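Local structure of metallo-beta-lactamase domain-containing protein (Enterococcus faecalis, 2AZ4) at residues L16-T21 against E216-S221; V22-V25 against A30-F33; A174-I177 against H182-T185; T187-L192 against P402-K407; A202-A207 against D389-L394. The protein is of unknown function but carries a two-zinc metallo-beta-lactamase fold and may act as an RNA-binding exonuclease. All coordinates share one frame; numbering follows the deposited sequence.

Contact 1 of 5, residues L16-T21 against E216-S221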
# COMPACT_ATOMS: atom_id res chain seq x y z
N LEU A 16 -11.41 -13.37 2.77
CA LEU A 16 -12.72 -12.68 2.81
C LEU A 16 -12.67 -11.39 3.62
O LEU A 16 -13.58 -11.05 4.41
CB LEU A 16 -13.87 -13.62 3.26
CG LEU A 16 -15.10 -13.62 2.33
CD1 LEU A 16 -15.83 -12.28 2.29
CD2 LEU A 16 -14.76 -14.04 0.90
N THR A 17 -11.56 -10.68 3.43
CA THR A 17 -11.36 -9.40 4.04
C THR A 17 -10.26 -8.71 3.26
O THR A 17 -9.38 -9.36 2.70
CB THR A 17 -11.04 -9.54 5.57
OG1 THR A 17 -10.98 -8.25 6.16
CG2 THR A 17 -9.74 -10.31 5.82
N ILE A 18 -10.34 -7.40 3.14
CA ILE A 18 -9.33 -6.70 2.38
C ILE A 18 -8.26 -6.21 3.36
O ILE A 18 -8.34 -5.11 3.88
CB ILE A 18 -9.96 -5.57 1.53
CG1 ILE A 18 -11.03 -6.21 0.62
CG2 ILE A 18 -8.88 -4.85 0.73
CD1 ILE A 18 -11.54 -5.35 -0.52
N GLY A 19 -7.30 -7.09 3.64
CA GLY A 19 -6.22 -6.77 4.55
C GLY A 19 -5.81 -7.95 5.38
O GLY A 19 -6.64 -8.77 5.80
N GLY A 20 -4.51 -8.06 5.63
CA GLY A 20 -4.00 -9.10 6.52
C GLY A 20 -3.73 -10.42 5.84
O GLY A 20 -3.70 -11.45 6.53
N THR A 21 -3.52 -10.40 4.52
CA THR A 21 -3.03 -11.60 3.81
C THR A 21 -1.72 -12.10 4.38
O THR A 21 -0.72 -11.37 4.42
CB THR A 21 -2.83 -11.37 2.30
OG1 THR A 21 -4.06 -10.96 1.71
CG2 THR A 21 -2.41 -12.65 1.60
N GLU A 216 -5.17 -10.63 -6.11
CA GLU A 216 -6.12 -9.70 -5.52
C GLU A 216 -7.40 -9.52 -6.34
O GLU A 216 -7.42 -9.72 -7.57
CB GLU A 216 -5.46 -8.33 -5.29
CG GLU A 216 -5.10 -7.61 -6.57
CD GLU A 216 -5.64 -6.19 -6.61
OE1 GLU A 216 -4.82 -5.25 -6.54
OE2 GLU A 216 -6.88 -6.01 -6.72
N GLY A 217 -8.48 -9.17 -5.63
CA GLY A 217 -9.77 -8.90 -6.25
C GLY A 217 -10.46 -7.74 -5.56
O GLY A 217 -11.64 -7.82 -5.21
N VAL A 218 -9.72 -6.66 -5.36
CA VAL A 218 -10.25 -5.52 -4.61
C VAL A 218 -11.39 -4.81 -5.35
O VAL A 218 -12.49 -4.65 -4.79
CB VAL A 218 -9.12 -4.54 -4.20
CG1 VAL A 218 -9.70 -3.30 -3.53
CG2 VAL A 218 -8.12 -5.24 -3.28
N SER A 219 -11.16 -4.43 -6.60
CA SER A 219 -12.13 -3.59 -7.30
C SER A 219 -13.50 -4.27 -7.49
O SER A 219 -14.53 -3.59 -7.50
CB SER A 219 -11.60 -3.09 -8.63
OG SER A 219 -11.49 -4.16 -9.56
N ILE A 220 -13.51 -5.59 -7.66
CA ILE A 220 -14.78 -6.33 -7.79
C ILE A 220 -15.52 -6.54 -6.45
O ILE A 220 -16.63 -7.07 -6.42
CB ILE A 220 -14.57 -7.70 -8.46
CG1 ILE A 220 -13.44 -8.45 -7.77
CG2 ILE A 220 -14.35 -7.54 -9.95
CD1 ILE A 220 -13.39 -9.92 -8.07
N SER A 221 -14.91 -6.13 -5.34
CA SER A 221 -15.51 -6.32 -4.02
C SER A 221 -16.62 -5.33 -3.72
O SER A 221 -17.41 -5.54 -2.80
CB SER A 221 -14.45 -6.20 -2.93
OG SER A 221 -13.52 -7.24 -3.02

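Contact 2 of 5, residues V22-V25 against A30-F33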
# COMPACT_ATOMS: atom_id res chain seq x y z
N VAL A 22 -1.73 -13.33 4.87
CA VAL A 22 -0.49 -13.97 5.29
C VAL A 22 -0.57 -15.38 4.73
O VAL A 22 -1.43 -16.18 5.14
CB VAL A 22 -0.31 -14.00 6.83
CG1 VAL A 22 0.99 -14.70 7.20
CG2 VAL A 22 -0.36 -12.57 7.44
N ILE A 23 0.31 -15.65 3.78
CA ILE A 23 0.37 -16.94 3.14
C ILE A 23 1.74 -17.49 3.41
O ILE A 23 2.72 -16.74 3.42
CB ILE A 23 0.08 -16.81 1.61
CG1 ILE A 23 -1.37 -16.35 1.40
CG2 ILE A 23 0.42 -18.07 0.87
CD1 ILE A 23 -1.65 -15.77 -0.00
N GLU A 24 1.78 -18.80 3.64
CA GLU A 24 3.01 -19.56 3.79
C GLU A 24 3.21 -20.49 2.61
O GLU A 24 2.27 -21.14 2.15
CB GLU A 24 2.97 -20.39 5.07
CG GLU A 24 4.22 -21.23 5.28
CD GLU A 24 4.14 -22.08 6.53
OE1 GLU A 24 3.12 -22.02 7.25
OE2 GLU A 24 5.10 -22.83 6.80
N VAL A 25 4.44 -20.53 2.14
CA VAL A 25 4.86 -21.51 1.15
C VAL A 25 6.00 -22.27 1.77
O VAL A 25 7.00 -21.68 2.18
CB VAL A 25 5.29 -20.87 -0.20
CG1 VAL A 25 5.72 -21.97 -1.18
CG2 VAL A 25 4.12 -20.09 -0.81
N ALA A 30 12.50 -25.42 4.48
CA ALA A 30 12.36 -23.99 4.28
C ALA A 30 10.91 -23.55 4.15
O ALA A 30 10.04 -24.31 3.66
CB ALA A 30 13.21 -23.51 3.08
N HIS A 31 10.63 -22.33 4.60
CA HIS A 31 9.33 -21.72 4.35
C HIS A 31 9.41 -20.21 4.27
O HIS A 31 10.28 -19.59 4.89
CB HIS A 31 8.23 -22.23 5.34
CG HIS A 31 8.45 -21.90 6.79
ND1 HIS A 31 9.63 -21.38 7.28
CD2 HIS A 31 7.64 -22.06 7.86
CE1 HIS A 31 9.52 -21.21 8.59
NE2 HIS A 31 8.32 -21.61 8.96
N ILE A 32 8.53 -19.64 3.46
CA ILE A 32 8.40 -18.21 3.30
C ILE A 32 6.98 -17.76 3.63
O ILE A 32 6.04 -18.57 3.60
CB ILE A 32 8.77 -17.72 1.88
CG1 ILE A 32 7.81 -18.29 0.83
CG2 ILE A 32 10.22 -18.07 1.59
CD1 ILE A 32 7.99 -17.74 -0.59
N PHE A 33 6.84 -16.50 4.00
CA PHE A 33 5.55 -15.91 4.34
C PHE A 33 5.47 -14.57 3.62
O PHE A 33 6.50 -13.94 3.37
CB PHE A 33 5.41 -15.67 5.86
CG PHE A 33 5.47 -16.95 6.72
CD1 PHE A 33 4.31 -17.49 7.27
CD2 PHE A 33 6.67 -17.56 7.01
CE1 PHE A 33 4.37 -18.65 8.08
CE2 PHE A 33 6.74 -18.73 7.81
CZ PHE A 33 5.58 -19.26 8.34

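Contact 3 of 5, residues A174-I177 against H182-T185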
# COMPACT_ATOMS: atom_id res chain seq x y z
N ALA A 174 5.30 -7.95 -6.90
CA ALA A 174 4.68 -9.26 -6.91
C ALA A 174 5.80 -10.29 -6.70
O ALA A 174 7.00 -9.96 -6.83
CB ALA A 174 3.99 -9.50 -8.25
N LEU A 175 5.43 -11.51 -6.34
CA LEU A 175 6.45 -12.52 -6.06
C LEU A 175 6.26 -13.67 -7.03
O LEU A 175 5.12 -14.12 -7.25
CB LEU A 175 6.34 -13.03 -4.61
CG LEU A 175 6.31 -11.98 -3.48
CD1 LEU A 175 6.16 -12.71 -2.16
CD2 LEU A 175 7.60 -11.10 -3.46
N LEU A 176 7.36 -14.12 -7.64
CA LEU A 176 7.35 -15.33 -8.43
C LEU A 176 8.12 -16.35 -7.62
O LEU A 176 9.31 -16.15 -7.34
CB LEU A 176 8.02 -15.15 -9.80
CG LEU A 176 7.50 -14.11 -10.79
CD1 LEU A 176 8.32 -14.27 -12.04
CD2 LEU A 176 6.07 -14.31 -11.09
N ILE A 177 7.45 -17.42 -7.25
CA ILE A 177 7.99 -18.38 -6.29
C ILE A 177 8.24 -19.76 -6.91
O ILE A 177 7.34 -20.36 -7.46
CB ILE A 177 7.03 -18.49 -5.07
CG1 ILE A 177 6.90 -17.12 -4.39
CG2 ILE A 177 7.51 -19.56 -4.04
CD1 ILE A 177 5.51 -16.87 -3.77
N HIS A 182 7.63 -26.77 -8.79
CA HIS A 182 6.49 -25.85 -8.90
C HIS A 182 6.83 -24.39 -9.06
O HIS A 182 7.88 -23.91 -8.60
CB HIS A 182 5.54 -26.02 -7.71
CG HIS A 182 5.08 -27.43 -7.54
ND1 HIS A 182 4.05 -27.97 -8.27
CD2 HIS A 182 5.54 -28.42 -6.74
CE1 HIS A 182 3.88 -29.23 -7.92
NE2 HIS A 182 4.77 -29.53 -6.99
N PHE A 183 5.90 -23.68 -9.69
CA PHE A 183 6.02 -22.27 -9.99
C PHE A 183 4.67 -21.65 -9.65
O PHE A 183 3.65 -21.96 -10.27
CB PHE A 183 6.32 -22.08 -11.49
CG PHE A 183 6.21 -20.64 -11.97
CD1 PHE A 183 6.59 -19.57 -11.15
CD2 PHE A 183 5.76 -20.36 -13.25
CE1 PHE A 183 6.48 -18.25 -11.59
CE2 PHE A 183 5.66 -19.04 -13.72
CZ PHE A 183 6.02 -17.98 -12.89
N ILE A 184 4.68 -20.79 -8.63
CA ILE A 184 3.47 -20.10 -8.19
C ILE A 184 3.72 -18.58 -8.09
O ILE A 184 4.85 -18.14 -8.07
CB ILE A 184 2.91 -20.70 -6.88
CG1 ILE A 184 3.83 -20.40 -5.69
CG2 ILE A 184 2.67 -22.22 -7.05
CD1 ILE A 184 3.23 -20.83 -4.37
N THR A 185 2.65 -17.80 -8.06
CA THR A 185 2.76 -16.37 -8.21
C THR A 185 1.79 -15.67 -7.27
O THR A 185 0.63 -16.06 -7.19
CB THR A 185 2.43 -15.96 -9.67
OG1 THR A 185 3.36 -16.60 -10.56
CG2 THR A 185 2.54 -14.46 -9.84

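Contact 4 of 5, residues T187-L192 against P402-K407. With ZN (zinc ion), chain D; ZN (zinc ion), chain C.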
# COMPACT_ATOMS: atom_id res chain seq x y z
N THR A 187 0.36 -11.86 -6.62
CA THR A 187 0.34 -10.58 -7.36
C THR A 187 0.65 -9.36 -6.50
O THR A 187 1.07 -8.33 -7.01
CB THR A 187 -1.04 -10.31 -8.06
OG1 THR A 187 -2.09 -10.27 -7.08
CG2 THR A 187 -1.34 -11.37 -9.08
N GLY A 188 0.41 -9.49 -5.20
CA GLY A 188 0.33 -8.33 -4.32
C GLY A 188 -0.88 -7.53 -4.79
O GLY A 188 -1.84 -8.10 -5.33
N ASP A 189 -0.82 -6.22 -4.58
CA ASP A 189 -1.80 -5.29 -5.15
C ASP A 189 -1.24 -4.71 -6.43
O ASP A 189 -0.04 -4.43 -6.49
CB ASP A 189 -2.03 -4.14 -4.17
CG ASP A 189 -2.84 -4.52 -2.98
OD1 ASP A 189 -3.26 -5.69 -2.83
OD2 ASP A 189 -3.10 -3.62 -2.18
N LEU A 190 -2.11 -4.50 -7.43
CA LEU A 190 -1.68 -4.04 -8.76
C LEU A 190 -2.77 -3.51 -9.69
O LEU A 190 -3.95 -3.74 -9.49
CB LEU A 190 -0.88 -5.09 -9.53
CG LEU A 190 -1.18 -6.59 -9.66
CD1 LEU A 190 -2.58 -7.11 -9.37
CD2 LEU A 190 -0.65 -7.13 -10.96
N ARG A 191 -2.33 -2.82 -10.73
CA ARG A 191 -3.26 -2.17 -11.68
C ARG A 191 -2.57 -2.04 -13.02
O ARG A 191 -1.37 -2.34 -13.14
CB ARG A 191 -3.68 -0.78 -11.15
CG ARG A 191 -2.49 0.18 -10.97
CD ARG A 191 -2.92 1.57 -10.52
NE ARG A 191 -1.78 2.41 -10.16
CZ ARG A 191 -1.86 3.65 -9.68
NH1 ARG A 191 -3.04 4.22 -9.50
NH2 ARG A 191 -0.76 4.32 -9.39
N LEU A 192 -3.31 -1.56 -14.02
CA LEU A 192 -2.78 -1.35 -15.36
C LEU A 192 -2.98 0.08 -15.86
O LEU A 192 -2.77 0.37 -17.05
CB LEU A 192 -3.47 -2.33 -16.34
CG LEU A 192 -2.89 -3.76 -16.42
CD1 LEU A 192 -3.75 -4.65 -17.31
CD2 LEU A 192 -1.45 -3.71 -16.96
N PRO A 402 -8.41 -16.52 -6.04
CA PRO A 402 -8.71 -15.17 -5.59
C PRO A 402 -8.41 -14.97 -4.10
O PRO A 402 -8.69 -15.86 -3.27
CB PRO A 402 -10.21 -15.03 -5.85
CG PRO A 402 -10.51 -16.08 -6.92
CD PRO A 402 -9.62 -17.20 -6.54
N ILE A 403 -7.79 -13.83 -3.79
CA ILE A 403 -7.50 -13.39 -2.43
C ILE A 403 -7.70 -11.89 -2.38
O ILE A 403 -7.94 -11.28 -3.42
CB ILE A 403 -6.06 -13.73 -2.00
CG1 ILE A 403 -5.05 -13.08 -2.98
CG2 ILE A 403 -5.90 -15.24 -1.84
CD1 ILE A 403 -3.60 -13.17 -2.54
N HIS A 404 -7.63 -11.30 -1.19
CA HIS A 404 -7.74 -9.86 -1.02
C HIS A 404 -9.01 -9.37 -1.75
O HIS A 404 -8.95 -8.50 -2.63
CB HIS A 404 -6.46 -9.19 -1.56
CG HIS A 404 -6.05 -7.95 -0.84
ND1 HIS A 404 -5.98 -7.87 0.54
CD2 HIS A 404 -5.64 -6.75 -1.31
CE1 HIS A 404 -5.56 -6.67 0.88
NE2 HIS A 404 -5.34 -5.97 -0.22
N THR A 405 -10.15 -9.97 -1.38
CA THR A 405 -11.40 -9.79 -2.09
C THR A 405 -12.61 -10.18 -1.20
O THR A 405 -12.53 -11.10 -0.39
CB THR A 405 -11.40 -10.56 -3.46
OG1 THR A 405 -12.62 -10.32 -4.17
CG2 THR A 405 -11.19 -12.09 -3.27
N LEU A 406 -13.70 -9.44 -1.33
CA LEU A 406 -14.98 -9.78 -0.67
C LEU A 406 -15.91 -10.61 -1.59
O LEU A 406 -16.96 -11.08 -1.15
CB LEU A 406 -15.71 -8.53 -0.19
CG LEU A 406 -14.95 -7.47 0.63
CD1 LEU A 406 -15.87 -6.31 1.03
CD2 LEU A 406 -14.33 -8.10 1.84
N LYS A 407 -15.51 -10.78 -2.86
CA LYS A 407 -16.30 -11.52 -3.86
C LYS A 407 -15.41 -12.39 -4.75
O LYS A 407 -15.30 -12.16 -5.96
CB LYS A 407 -17.16 -10.56 -4.70
CG LYS A 407 -18.06 -9.69 -3.84
CD LYS A 407 -18.92 -8.73 -4.61
CE LYS A 407 -19.90 -8.10 -3.64
NZ LYS A 407 -20.52 -6.88 -4.18
ZN ZN D . -4.04 -4.08 -0.19
ZN ZN C . -2.12 -1.51 -1.61
O HOH W 1 -4.17 -0.74 -1.65
O HOH W 2 -3.23 -1.96 0.36
O HOH W 3 -5.85 -2.70 -0.76

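Contact 5 of 5, residues A202-A207 against D389-L394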
# COMPACT_ATOMS: atom_id res chain seq x y z
N ALA A 202 5.05 -6.43 -17.91
CA ALA A 202 6.26 -7.23 -17.80
C ALA A 202 6.11 -8.33 -16.75
O ALA A 202 6.67 -9.42 -16.90
CB ALA A 202 7.47 -6.36 -17.50
N PHE A 203 5.36 -8.04 -15.69
CA PHE A 203 5.11 -9.03 -14.65
C PHE A 203 4.28 -10.20 -15.20
O PHE A 203 4.56 -11.36 -14.91
CB PHE A 203 4.36 -8.38 -13.46
CG PHE A 203 3.55 -9.35 -12.66
CD1 PHE A 203 4.18 -10.30 -11.85
CD2 PHE A 203 2.16 -9.34 -12.73
CE1 PHE A 203 3.42 -11.22 -11.10
CE2 PHE A 203 1.40 -10.25 -12.01
CZ PHE A 203 2.04 -11.19 -11.18
N CYS A 204 3.22 -9.88 -15.94
CA CYS A 204 2.34 -10.90 -16.53
C CYS A 204 3.13 -11.86 -17.44
O CYS A 204 2.90 -13.07 -17.42
CB CYS A 204 1.22 -10.22 -17.32
SG CYS A 204 -0.03 -9.41 -16.33
N GLU A 205 4.06 -11.30 -18.21
CA GLU A 205 4.95 -12.09 -19.07
C GLU A 205 5.86 -13.03 -18.29
O GLU A 205 6.13 -14.16 -18.72
CB GLU A 205 5.80 -11.18 -19.95
CG GLU A 205 6.79 -11.92 -20.87
CD GLU A 205 6.10 -12.96 -21.77
OE1 GLU A 205 5.40 -12.54 -22.72
OE2 GLU A 205 6.25 -14.19 -21.51
N LYS A 206 6.38 -12.56 -17.16
CA LYS A 206 7.18 -13.40 -16.28
C LYS A 206 6.30 -14.45 -15.61
O LYS A 206 6.76 -15.57 -15.31
CB LYS A 206 7.87 -12.54 -15.23
CG LYS A 206 9.03 -11.72 -15.75
CD LYS A 206 9.80 -11.07 -14.57
CE LYS A 206 11.20 -10.66 -14.96
NZ LYS A 206 12.20 -11.76 -14.82
N ALA A 207 5.04 -14.10 -15.37
CA ALA A 207 4.12 -14.97 -14.64
C ALA A 207 3.42 -15.98 -15.56
O ALA A 207 2.72 -16.87 -15.08
CB ALA A 207 3.09 -14.15 -13.88
N ASP A 389 -9.49 -9.17 -15.35
CA ASP A 389 -9.65 -10.16 -16.44
C ASP A 389 -8.54 -10.11 -17.47
O ASP A 389 -8.10 -11.15 -17.96
CB ASP A 389 -11.00 -9.98 -17.15
CG ASP A 389 -12.19 -10.24 -16.23
OD1 ASP A 389 -12.09 -11.12 -15.35
OD2 ASP A 389 -13.23 -9.57 -16.40
N LYS A 390 -8.05 -8.91 -17.82
CA LYS A 390 -6.96 -8.82 -18.77
C LYS A 390 -5.68 -9.41 -18.20
O LYS A 390 -4.91 -10.04 -18.92
CB LYS A 390 -6.73 -7.39 -19.26
CG LYS A 390 -7.71 -6.92 -20.31
CD LYS A 390 -7.84 -5.39 -20.35
CE LYS A 390 -9.07 -5.00 -21.20
NZ LYS A 390 -9.34 -3.52 -21.30
N ILE A 391 -5.45 -9.22 -16.90
CA ILE A 391 -4.22 -9.73 -16.28
C ILE A 391 -4.25 -11.25 -16.33
O ILE A 391 -3.27 -11.86 -16.72
CB ILE A 391 -4.04 -9.20 -14.83
CG1 ILE A 391 -3.65 -7.71 -14.88
CG2 ILE A 391 -3.01 -10.04 -14.07
CD1 ILE A 391 -3.82 -6.93 -13.55
N ILE A 392 -5.38 -11.84 -15.96
CA ILE A 392 -5.57 -13.30 -16.01
C ILE A 392 -5.40 -13.81 -17.44
O ILE A 392 -4.72 -14.81 -17.66
CB ILE A 392 -6.95 -13.71 -15.46
CG1 ILE A 392 -7.06 -13.33 -13.97
CG2 ILE A 392 -7.23 -15.24 -15.68
CD1 ILE A 392 -8.46 -13.19 -13.45
N ALA A 393 -5.96 -13.07 -18.41
CA ALA A 393 -5.78 -13.41 -19.83
C ALA A 393 -4.31 -13.40 -20.26
O ALA A 393 -3.86 -14.33 -20.93
CB ALA A 393 -6.63 -12.50 -20.73
N LEU A 394 -3.54 -12.39 -19.86
CA LEU A 394 -2.12 -12.35 -20.19
C LEU A 394 -1.30 -13.46 -19.55
O LEU A 394 -0.38 -13.98 -20.18
CB LEU A 394 -1.50 -10.97 -19.88
CG LEU A 394 -1.90 -9.79 -20.76
CD1 LEU A 394 -1.68 -8.50 -19.99
CD2 LEU A 394 -1.10 -9.79 -22.05

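Contact 1 of 5, residues L16-T21 against E216-S221
I18 faces V218 across two irregular segments, their CA atoms 7.1 Å apart. Residues 16-21 form a loop between strands 7-13 and 22-27. Residues 216-221 leave strand 212-216, and from V218 on the backbone takes helical angles without regular helix bonds. No hydrogen bond joins the two segments. The contact is small van der Waals packing, purely apolar between I18 and V218.

The CG1 branch of I18 runs extended to CD1 (chi2 -166°). CD1 ends 3.7 Å from S221 OG and 4.1 Å from V218 CG1. The shorter branch, CG2, lies 4.1 Å from V218 CG2.

Residues 216-221 are held by bonds of their own and to neighbours. S221 OG donates to G217 O at 2.9 Å and accepts from L406 N. V218 N gives a nearly straight bond of 3.2 Å to E216 OE2, on the anti side of the carboxylate and 30° out of its plane. E216 OE1 is held by H382 and L190 N.

V218 packs on the zinc ligand H404, and the I18 side chain is about 5 Å from that of the ligand D96 at their nearest atoms. The loops thus form part of the wall beside the dinuclear zinc site of a metallo-beta-lactamase fold.

Contact 2 of 5, residues V22-V25 against A30-F33
V25 and I32 form the hydrogen-bonded pair of a beta hairpin made by strands 22-27 and 30-34. The short strand axes run antiparallel at 160° and come within 4.6 Å.

V25 N donates to I32 O, and I32 N donates back to V25 O, each at 2.9 Å. The next pair, E24 and F33, is non-hydrogen-bonded. There CA-H...O contacts fill in: F33 CA lies 3.1 Å from I23 O, and E24 CA lies 3.2 Å from I32 O.

Apolar packing marks the V25 and I32 face. V25 CB meets I32 CG1 at 3.8 Å. I32 CG1 sits between its own backbone N and carbonyl carbon (chi1 64°), which lays it against V25 CB and V25 O. Strand 158-164 touches I32 from the other sheet, through V160.

The other face carries E24, H31 and F33. E24 is fully extended, with CG anti to the backbone N and CD anti to CA. It lies alongside F33, pointing the same way. Its carboxylate OE1 is hydrogen-bonded to H12 of strand 7-13. The H31 ring stacks with Y83, and V88 of strand 85-89 packs on F33.

A CH-pi contact joins E24 to F33. E24 CG stands over one face of the ring, offset toward the rim and 4.1 Å from its centroid.

Contact 3 of 5, residues A174-I177 against H182-T185
L176 meets both F183 and T185 across the hairpin of strands 173-179 and 182-186. Its CB lies 3.9 Å from F183 CE1, at the edge of the ring and in its plane. CG is anti to the carbonyl carbon (chi1 -59°), and this turns the branch end toward the partner strand. At the tip, CD2 settles 3.6 Å from T185 OG1 and 3.7 Å from T185 CG2. It also borders the ring at F183 CE1. L176 and T185 lie side by side and point the same way. The second methyl, CD1, packs on K206.

The backbones hold these residues in register. L176 and T185 are a non-hydrogen-bonded pair. I177 and I184 are the hydrogen-bonded pair beside it. I177 N donates to I184 O at 2.8 Å, and I184 N donates to I177 O at 2.9 Å. Both bonds are close to straight.

I177 and I184 point to the opposite face from L176. I177 CB meets I184 CG1 at 3.8 Å. The F183 ring edge also faces I177 O, which lies near its plane, and R178 makes a cation-pi contact with the ring. The buried hydroxyl of T185 is bonded to T210 OG1.

The hairpin lies between two layers, as in the alpha-beta-beta-alpha layering of the metallo-beta-lactamase fold. Helix 197-207 packs on the L176 and T185 face through F203 and K206. On the other face, I177 packs on I32 and F34 of strand 30-34, across the sandwich of the two sheets. Strand 212-216 flanks strand 182-186 within the sheet.

Contact 4 of 5, residues T187-L192 against P402-K407
H404 comes up against the carboxylate of D189, and both are ligands of one zinc ion. The side chains cross at about a right angle, with the carboxylate and ring planes 32° apart. D189 OD1 lies obliquely to the ring, 3.0 Å from H404 CD2. No hydrogen bond joins the pair; the zinc does.

D189 CG is anti to its carbonyl carbon (chi1 -74°), which leads the carboxylate toward the metals. A single oxygen, OD2, bridges both ions. It binds the zinc of chain D at 2.2 Å and the zinc of chain C at 2.4 Å. H404 NE2 binds the chain D zinc at 2.3 Å. Water 2 also bridges, 2.3 Å from each zinc.

D96 and H97 complete the residues around the chain D zinc, while H92, H94 and H167 serve the chain C zinc. H92, H94, D96 and H97 form the HxHxDH motif. With the bridging aspartate it marks dinuclear hydrolases of the metallo-beta-lactamase superfamily.

T187 OG1 donates to G188 O at 2.8 Å and also bonds E216 N. In residues 402-407, T405 OG1 accepts from K407 N in an ST turn.

Both segments sit at the ends of strands of one sheet. Residues 187-192 follow strand 182-186 and lead to helix 197-207. H404 follows strand 399-403. Strand 212-216 lies between these two strands, and its E216 packs on both D189 and H404.

Contact 5 of 5, residues A202-A207 against D389-L394
C204 and L394 are the nearest CA pair between residues 202-207 and 389-394, both helical, at 5.9 Å. No hydrogen bond crosses between the segments, and the contact is apolar.

C204 carries it from helix 197-207. Its CB lies 3.8 Å from L394 CB, so the two side chains meet at their roots. SG is anti to the carbonyl carbon (chi1 -72°) and reaches on to I391. There it touches the short branch, CG2, at 3.8 Å. L394 CD1 also comes within 4.1 Å of SG. The sulfur is therefore met by I391 and L394, which lie three residues apart on helix 385-395.

I391 CG2 is anti to the backbone N and faces the sulfur; CG1 lies beside the N and packs on L192. C204 also touches I395, which belongs to the same helix as I391. C204 and I391 are buried, while L394 lies at the exposed border of the contact. At that border, L394 O accepts a hydrogen bond from K208 NZ.

Both helices lie outside the sheet that carries strands 173-179 and 182-186. They form one outer helical layer of the alpha-beta-beta-alpha metallo-beta-lactamase fold. Helix 197-207 packs directly on those strands, with F203 on A174, L176 and T185. A207 touches L176 and T185 as well. Helix 385-395 lies beside it and runs on into the loop before strand 399-403.

Contacts 1 and 4 lie at the zinc site, their centres 6 Å apart, and they touch through S221 with L406 and G217 with T405. Contacts 2 and 3 are hairpins, one in each of two sheets, with centres 12 Å apart. They pack face to face through V25, I32, I177 and I184. Contact 5 lies on the outer side of contact 3, centres 13 Å apart, where F203 meets A174 and T185. Along the chain contact 2 closes before contact 3 opens, and both are nested within contact 1. Contact 5 is nested within contact 4. The layers thus run from helices through two sheets, with the metals at the strand ends.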